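Local coordinates for hypothetical protein (Bacteroides caccae, PDB 4M8R) that is of unknown function but joins an N-terminal immunoglobulin-like domain to a larger WD40-like beta-propeller domain, at residues G37-D42 with L94-E99; I304-F309 with V327-Y332; I379-V384 with D397-S402. One frame throughout, in Å; residues are numbered along the deposited sequence.

Contact 1 (G37-D42 with L94-E99)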
# COMPACT_ATOMS: atom_id res chain seq x y z
N GLY A 37 2.93 -48.12 -2.63
CA GLY A 37 2.06 -47.73 -3.74
C GLY A 37 2.38 -46.40 -4.42
O GLY A 37 1.54 -45.87 -5.15
N PHE A 38 3.57 -45.87 -4.20
CA PHE A 38 3.99 -44.67 -4.92
C PHE A 38 4.11 -44.95 -6.41
O PHE A 38 4.32 -46.09 -6.82
CB PHE A 38 5.31 -44.13 -4.37
CG PHE A 38 5.20 -43.58 -2.98
CD1 PHE A 38 4.80 -42.27 -2.77
CD2 PHE A 38 5.48 -44.38 -1.89
CE1 PHE A 38 4.69 -41.76 -1.49
CE2 PHE A 38 5.37 -43.88 -0.60
CZ PHE A 38 4.98 -42.57 -0.40
N GLN A 39 3.96 -43.90 -7.22
CA GLN A 39 3.94 -44.03 -8.67
C GLN A 39 4.80 -42.96 -9.34
O GLN A 39 5.01 -41.89 -8.77
CB GLN A 39 2.51 -43.93 -9.19
CG GLN A 39 1.56 -44.96 -8.59
CD GLN A 39 0.23 -45.05 -9.31
OE1 GLN A 39 -0.03 -44.31 -10.26
NE2 GLN A 39 -0.62 -45.96 -8.86
N GLU A 40 5.29 -43.27 -10.54
CA GLU A 40 6.03 -42.30 -11.34
C GLU A 40 5.15 -41.09 -11.57
O GLU A 40 4.00 -41.22 -12.00
CB GLU A 40 6.42 -42.87 -12.70
CG GLU A 40 7.45 -44.00 -12.68
CD GLU A 40 7.58 -44.69 -14.03
OE1 GLU A 40 7.57 -43.99 -15.07
OE2 GLU A 40 7.69 -45.94 -14.05
N GLY A 41 5.67 -39.91 -11.26
CA GLY A 41 4.93 -38.68 -11.47
C GLY A 41 4.22 -38.15 -10.24
O GLY A 41 3.73 -37.03 -10.26
N ASP A 42 4.16 -38.95 -9.17
CA ASP A 42 3.66 -38.46 -7.89
C ASP A 42 4.47 -37.24 -7.48
O ASP A 42 5.69 -37.22 -7.62
CB ASP A 42 3.76 -39.53 -6.79
CG ASP A 42 2.68 -40.59 -6.89
OD1 ASP A 42 1.92 -40.59 -7.88
OD2 ASP A 42 2.57 -41.43 -5.97
N LEU A 94 0.91 -35.93 -0.36
CA LEU A 94 1.18 -36.64 -1.60
C LEU A 94 0.17 -36.18 -2.65
O LEU A 94 -1.03 -36.17 -2.40
CB LEU A 94 1.05 -38.15 -1.41
CG LEU A 94 1.44 -39.00 -2.62
CD1 LEU A 94 2.91 -38.80 -2.96
CD2 LEU A 94 1.15 -40.47 -2.34
N ASN A 95 0.67 -35.78 -3.82
CA ASN A 95 -0.18 -35.26 -4.89
C ASN A 95 -0.10 -36.17 -6.11
O ASN A 95 0.92 -36.20 -6.80
CB ASN A 95 0.26 -33.83 -5.24
CG ASN A 95 -0.62 -33.18 -6.30
OD1 ASN A 95 -1.65 -33.72 -6.71
ND2 ASN A 95 -0.22 -31.99 -6.75
N ARG A 96 -1.17 -36.92 -6.36
CA ARG A 96 -1.26 -37.77 -7.55
C ARG A 96 -2.31 -37.20 -8.50
O ARG A 96 -3.50 -37.49 -8.35
CB ARG A 96 -1.60 -39.22 -7.15
CG ARG A 96 -1.81 -40.17 -8.33
CD ARG A 96 -1.01 -41.46 -8.20
NE ARG A 96 -1.60 -42.42 -7.27
CZ ARG A 96 -0.97 -43.00 -6.24
NH1 ARG A 96 0.30 -42.74 -5.95
NH2 ARG A 96 -1.64 -43.86 -5.49
N ALA A 97 -1.86 -36.40 -9.46
CA ALA A 97 -2.74 -35.71 -10.41
C ALA A 97 -3.72 -34.79 -9.66
O ALA A 97 -3.29 -33.83 -9.02
CB ALA A 97 -3.46 -36.72 -11.31
N SER A 98 -5.01 -35.08 -9.74
CA SER A 98 -6.01 -34.40 -8.92
C SER A 98 -5.76 -34.59 -7.40
O SER A 98 -5.55 -33.62 -6.66
CB SER A 98 -7.42 -34.91 -9.31
OG SER A 98 -8.43 -34.41 -8.45
N GLU A 99 -5.73 -35.85 -6.98
CA GLU A 99 -5.88 -36.24 -5.57
C GLU A 99 -4.74 -35.77 -4.66
O GLU A 99 -3.60 -35.68 -5.09
CB GLU A 99 -5.98 -37.77 -5.44
CG GLU A 99 -6.93 -38.49 -6.40
CD GLU A 99 -8.39 -38.37 -6.02
OE1 GLU A 99 -8.75 -37.42 -5.29
OE2 GLU A 99 -9.19 -39.23 -6.46
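The side-chain amide of Q39 lies flat over one face of the R96 guanidinium, the two planes only 7° apart, with Q39 CD 3.8 Å from R96 NE. CD sits toward the rim of the guanidinium rather than over its middle, and the two side chains cross at about a right angle. The D42 carboxylate comes to the edge of the same guanidinium and is nearly coplanar with it. Both of its oxygens face R96 NH1 in a salt bridge, D42 OD2 standing 2.6 Å from R96 NH1; both hydrogen bonds are weak, the one to OD2 because it is bent, the one to OD1 because it is long, although straight. D42 OD2 also receives a weak bond from the backbone N of Q39, so the carboxylate ties the loop to itself as well as to the arginine. In the immunoglobulin-like domain, residues 37-42 link strands 30-36 and 43-50, with a type II beta turn from Q39 to D42, and R96 stands at the end of strand 88-96, just before the tight turn into strand 99-108. The guanidinium has a further partner, since R96 NH2 bonds to the carbonyl of L12. A leucine in place of R96 would probably leave the D42 carboxylate without its cationic mate and deprive the Q39 amide of its stacking surface. Beside the charged pair the contact turns apolar: L94 has CG anti to the backbone N (chi1 -174°), and its CD1 meets the buried F38 ring at the edge, 3.8 Å from F38 CE1. D42 CB rests against the same methyl of L94.

Contact 2 (I304-F309 with V327-Y332). With EDO (1,2-ethanediol), chain H.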
# COMPACT_ATOMS: atom_id res chain seq x y z
N ILE A 304 33.12 1.91 -21.23
CA ILE A 304 31.82 2.53 -21.04
C ILE A 304 30.94 1.59 -20.23
O ILE A 304 30.74 0.44 -20.60
CB ILE A 304 31.12 2.85 -22.38
CG1 ILE A 304 31.98 3.80 -23.22
CG2 ILE A 304 29.75 3.47 -22.13
CD1 ILE A 304 31.39 4.12 -24.58
N ILE A 305 30.42 2.10 -19.12
CA ILE A 305 29.51 1.35 -18.27
C ILE A 305 28.26 2.19 -18.01
O ILE A 305 28.37 3.31 -17.51
CB ILE A 305 30.17 1.00 -16.92
CG1 ILE A 305 31.52 0.32 -17.14
CG2 ILE A 305 29.24 0.10 -16.10
CD1 ILE A 305 32.32 0.12 -15.86
N PRO A 306 27.08 1.66 -18.35
CA PRO A 306 25.86 2.39 -18.01
C PRO A 306 25.58 2.34 -16.51
O PRO A 306 25.97 1.39 -15.84
CB PRO A 306 24.76 1.62 -18.77
CG PRO A 306 25.45 0.66 -19.66
CD PRO A 306 26.78 0.40 -19.04
N PHE A 307 24.91 3.37 -15.99
CA PHE A 307 24.52 3.38 -14.59
C PHE A 307 23.18 4.08 -14.39
O PHE A 307 22.67 4.74 -15.30
CB PHE A 307 25.58 4.08 -13.74
CG PHE A 307 25.76 5.53 -14.07
CD1 PHE A 307 24.93 6.49 -13.51
CD2 PHE A 307 26.76 5.95 -14.93
CE1 PHE A 307 25.09 7.83 -13.81
CE2 PHE A 307 26.93 7.29 -15.23
CZ PHE A 307 26.09 8.23 -14.68
N TYR A 308 22.63 3.93 -13.20
CA TYR A 308 21.47 4.71 -12.79
C TYR A 308 21.57 5.09 -11.32
O TYR A 308 22.20 4.40 -10.54
CB TYR A 308 20.18 3.94 -13.03
CG TYR A 308 19.90 2.81 -12.07
CD1 TYR A 308 20.43 1.54 -12.27
CD2 TYR A 308 19.06 3.01 -10.97
CE1 TYR A 308 20.16 0.50 -11.39
CE2 TYR A 308 18.79 1.98 -10.09
CZ TYR A 308 19.34 0.73 -10.30
OH TYR A 308 19.07 -0.28 -9.42
N PHE A 309 20.95 6.22 -10.97
CA PHE A 309 20.70 6.59 -9.58
C PHE A 309 19.21 6.37 -9.31
O PHE A 309 18.38 6.90 -10.03
CB PHE A 309 20.99 8.07 -9.35
CG PHE A 309 22.44 8.43 -9.36
CD1 PHE A 309 23.09 8.72 -10.54
CD2 PHE A 309 23.15 8.51 -8.17
CE1 PHE A 309 24.43 9.08 -10.55
CE2 PHE A 309 24.49 8.87 -8.16
CZ PHE A 309 25.13 9.15 -9.36
N VAL A 327 19.78 8.43 -15.21
CA VAL A 327 20.65 7.42 -15.80
C VAL A 327 21.69 8.05 -16.71
O VAL A 327 21.51 9.16 -17.21
CB VAL A 327 19.86 6.36 -16.59
CG1 VAL A 327 18.68 5.86 -15.77
CG2 VAL A 327 19.38 6.91 -17.93
N GLY A 328 22.77 7.31 -16.93
CA GLY A 328 23.82 7.77 -17.81
C GLY A 328 24.90 6.75 -18.06
O GLY A 328 24.73 5.56 -17.78
N TYR A 329 26.01 7.24 -18.59
CA TYR A 329 27.16 6.43 -18.96
C TYR A 329 28.40 6.91 -18.23
O TYR A 329 28.67 8.12 -18.18
CB TYR A 329 27.41 6.55 -20.46
CG TYR A 329 26.48 5.75 -21.35
CD1 TYR A 329 26.56 4.36 -21.40
CD2 TYR A 329 25.57 6.39 -22.20
CE1 TYR A 329 25.74 3.63 -22.24
CE2 TYR A 329 24.75 5.66 -23.04
CZ TYR A 329 24.84 4.28 -23.06
OH TYR A 329 24.03 3.55 -23.90
N MSE A 330 29.16 5.98 -17.65
CA MSE A 330 30.51 6.25 -17.18
C MSE A 330 31.38 6.09 -18.39
O MSE A 330 31.40 5.02 -19.00
CB MSE A 330 30.94 5.28 -16.09
CG MSE A 330 32.25 5.69 -15.40
SE MSE A 330 33.86 5.39 -16.51
CE MSE A 330 33.67 3.47 -16.95
N ILE A 331 32.12 7.13 -18.76
CA ILE A 331 32.98 7.10 -19.94
C ILE A 331 34.44 7.28 -19.53
O ILE A 331 34.79 8.27 -18.89
CB ILE A 331 32.57 8.19 -20.95
CG1 ILE A 331 31.19 7.85 -21.52
CG2 ILE A 331 33.59 8.30 -22.08
CD1 ILE A 331 30.51 9.01 -22.20
N TYR A 332 35.29 6.32 -19.92
CA TYR A 332 36.70 6.31 -19.52
C TYR A 332 37.64 6.40 -20.72
O TYR A 332 37.49 5.67 -21.69
CB TYR A 332 37.02 5.05 -18.72
CG TYR A 332 38.50 4.82 -18.50
CD1 TYR A 332 39.18 5.48 -17.48
CD2 TYR A 332 39.22 3.94 -19.30
CE1 TYR A 332 40.54 5.28 -17.28
CE2 TYR A 332 40.57 3.73 -19.11
CZ TYR A 332 41.23 4.40 -18.09
OH TYR A 332 42.58 4.19 -17.90
C1 EDO H . 24.90 -0.06 -13.18
O1 EDO H . 25.18 -1.46 -13.12
C2 EDO H . 24.19 0.34 -11.90
O2 EDO H . 23.97 1.76 -11.84
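In F307, chi1 (64°) places CG between the backbone N and the carbonyl carbon, and the ring, turned by chi2 (83°), then lies against G328 of the neighbouring strand, which faces it without a side chain. G328 CA lies over the ring face in a CH-pi contact, 4.1 Å from the F307 centroid, and the backbone N of M330 comes to the ring's edge. A CB on residue 328 would fall tight against F307 CZ, so glycine suits this position. The strands run antiparallel, their axes 153° apart. I305 and M330 form one hydrogen-bonded pair, M330 N reaching I305 O at 2.8 Å, and F307 and G328 form the next, with F307 N 2.8 Å from G328 O. These are the first two strands of a four-stranded antiparallel sheet, as in a blade of the WD40-like propeller. On the face carrying I304, P306 and Y308, I304 CG2 packs on Y329 CD1 and P306 CG lies 3.9 Å from Y329 CE1. The Y329 hydroxyl reaches beyond them to the carbonyl of L273, and L272 of the adjoining sheet covers P306, V327 and Y329. On the other face the selenomethionine M330, bent at chi2 and chi3, sets its CE 3.8 Å from I305 CD1. Strand 303-310 is an edge strand of its sheet within this chain. Y308 N gives a 2.9 Å hydrogen bond to O2 of an ethanediol, probably from the crystallisation liquor.

Contact 3 (I379-V384 with D397-S402)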
# COMPACT_ATOMS: atom_id res chain seq x y z
N ILE A 379 19.32 6.16 -1.11
CA ILE A 379 18.75 6.83 -2.27
C ILE A 379 19.78 7.78 -2.86
O ILE A 379 20.56 8.39 -2.13
CB ILE A 379 17.45 7.60 -1.91
CG1 ILE A 379 17.66 8.53 -0.72
CG2 ILE A 379 16.32 6.61 -1.62
CD1 ILE A 379 16.53 9.52 -0.51
N GLY A 380 19.79 7.88 -4.18
CA GLY A 380 20.65 8.82 -4.88
C GLY A 380 22.14 8.58 -4.74
O GLY A 380 22.92 9.52 -4.67
N THR A 381 22.55 7.31 -4.69
CA THR A 381 23.97 6.97 -4.66
C THR A 381 24.30 5.85 -5.63
O THR A 381 23.44 5.05 -5.99
CB THR A 381 24.45 6.55 -3.25
OG1 THR A 381 23.93 5.25 -2.93
CG2 THR A 381 24.03 7.55 -2.19
N ILE A 382 25.56 5.83 -6.05
CA ILE A 382 26.13 4.68 -6.74
C ILE A 382 27.39 4.27 -6.00
O ILE A 382 28.01 5.08 -5.30
CB ILE A 382 26.47 4.98 -8.21
CG1 ILE A 382 27.41 6.18 -8.34
CG2 ILE A 382 25.20 5.22 -9.00
CD1 ILE A 382 27.94 6.39 -9.74
N THR A 383 27.75 3.01 -6.14
CA THR A 383 28.97 2.49 -5.55
C THR A 383 29.88 2.08 -6.67
O THR A 383 29.47 1.37 -7.58
CB THR A 383 28.66 1.30 -4.64
OG1 THR A 383 27.76 1.72 -3.61
CG2 THR A 383 29.94 0.76 -4.02
N VAL A 384 31.13 2.53 -6.59
CA VAL A 384 32.06 2.43 -7.70
C VAL A 384 33.36 1.78 -7.26
O VAL A 384 33.84 2.01 -6.15
CB VAL A 384 32.35 3.83 -8.27
CG1 VAL A 384 33.41 3.76 -9.37
CG2 VAL A 384 31.07 4.45 -8.81
N ASP A 397 31.45 5.64 -2.75
CA ASP A 397 30.07 6.05 -3.04
C ASP A 397 30.04 7.49 -3.51
O ASP A 397 30.72 8.35 -2.95
CB ASP A 397 29.19 5.94 -1.78
CG ASP A 397 28.62 4.55 -1.56
OD1 ASP A 397 28.84 3.64 -2.39
OD2 ASP A 397 27.93 4.38 -0.54
N PHE A 398 29.25 7.77 -4.55
CA PHE A 398 28.95 9.14 -4.94
C PHE A 398 27.50 9.46 -4.58
O PHE A 398 26.59 8.73 -4.97
CB PHE A 398 29.15 9.34 -6.43
CG PHE A 398 29.01 10.77 -6.87
CD1 PHE A 398 30.04 11.68 -6.63
CD2 PHE A 398 27.86 11.21 -7.50
CE1 PHE A 398 29.92 13.00 -7.03
CE2 PHE A 398 27.73 12.53 -7.90
CZ PHE A 398 28.76 13.42 -7.67
N ASP A 399 27.30 10.54 -3.84
CA ASP A 399 25.96 10.97 -3.43
C ASP A 399 25.51 12.12 -4.32
O ASP A 399 26.10 13.20 -4.31
CB ASP A 399 25.97 11.40 -1.95
CG ASP A 399 24.61 11.90 -1.49
OD1 ASP A 399 23.66 11.10 -1.43
OD2 ASP A 399 24.50 13.10 -1.17
N TRP A 400 24.45 11.87 -5.10
CA TRP A 400 23.95 12.86 -6.04
C TRP A 400 23.64 14.22 -5.41
O TRP A 400 23.91 15.26 -6.00
CB TRP A 400 22.69 12.34 -6.74
CG TRP A 400 22.14 13.35 -7.67
CD1 TRP A 400 21.14 14.24 -7.42
CD2 TRP A 400 22.60 13.63 -9.00
NE1 TRP A 400 20.93 15.05 -8.51
CE2 TRP A 400 21.81 14.69 -9.50
CE3 TRP A 400 23.59 13.08 -9.81
CZ2 TRP A 400 21.99 15.21 -10.77
CZ3 TRP A 400 23.77 13.60 -11.08
CH2 TRP A 400 22.97 14.66 -11.55
N ASN A 401 23.07 14.20 -4.21
CA ASN A 401 22.57 15.42 -3.58
C ASN A 401 23.68 16.31 -3.01
O ASN A 401 23.56 17.53 -3.01
CB ASN A 401 21.53 15.10 -2.50
CG ASN A 401 20.28 14.44 -3.07
OD1 ASN A 401 19.26 15.10 -3.28
ND2 ASN A 401 20.36 13.14 -3.34
N SER A 402 24.76 15.69 -2.53
CA SER A 402 25.93 16.44 -2.03
C SER A 402 27.06 16.54 -3.06
O SER A 402 28.03 17.27 -2.84
CB SER A 402 26.45 15.78 -0.75
OG SER A 402 26.98 14.50 -1.02
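Strands 381-384 and 397-399 run antiparallel with axes 158° apart and 4.7 Å at closest approach, I382 and F398 forming the hydrogen-bonded pair between them. Past the strand end, W400 N gives G380 O a straight bond of 2.8 Å, nearly along the C=O axis. G380 has positive phi, which favours glycine. On the face carrying T381, T383, D397 and D399, T383 OG1, anti to its carbonyl carbon (chi1 -59°), donates to D397 OD1, meeting it on the syn side and 23° out of the carboxylate plane. The same hydroxyl is also bonded to W421 NE1. Alongside, T381 CG2 approaches D399 OD1 at 3.6 Å. These strands are the middle pair of a four-stranded antiparallel sheet, a hairpin within the WD40-like propeller domain. D399 closes an Asx motif: its OD2 takes both S402 N, from above the carboxylate plane, and S402 OG, through the anti lone pair. On the opposite face I382 and F398 lie side by side, pointing the same way, with I382 CG1 4.1 Å from F398 CB; beyond them the F398 ring meets those of F361 and W405.

Contact 1 comes first along the chain, in the N-terminal immunoglobulin-like domain, and contacts 2 and 3 follow in series within the WD40-like domain. Contact 1 lies on the opposite side of the chain's centre from both, its centre about 53 Å from that of contact 2 and 54 Å from that of contact 3, and it touches neither. Contacts 2 and 3 belong to successive four-stranded sheets, their centres about 13 Å apart, and they meet directly: F309 CD2 packs 3.6 Å from G380 C, and the rings of F309 and W400 meet edge-to-face. Ring packing and a G380–G310 backbone hydrogen bond join the two sheets, as expected of neighbouring blades, whereas contact 1 belongs to a separate domain.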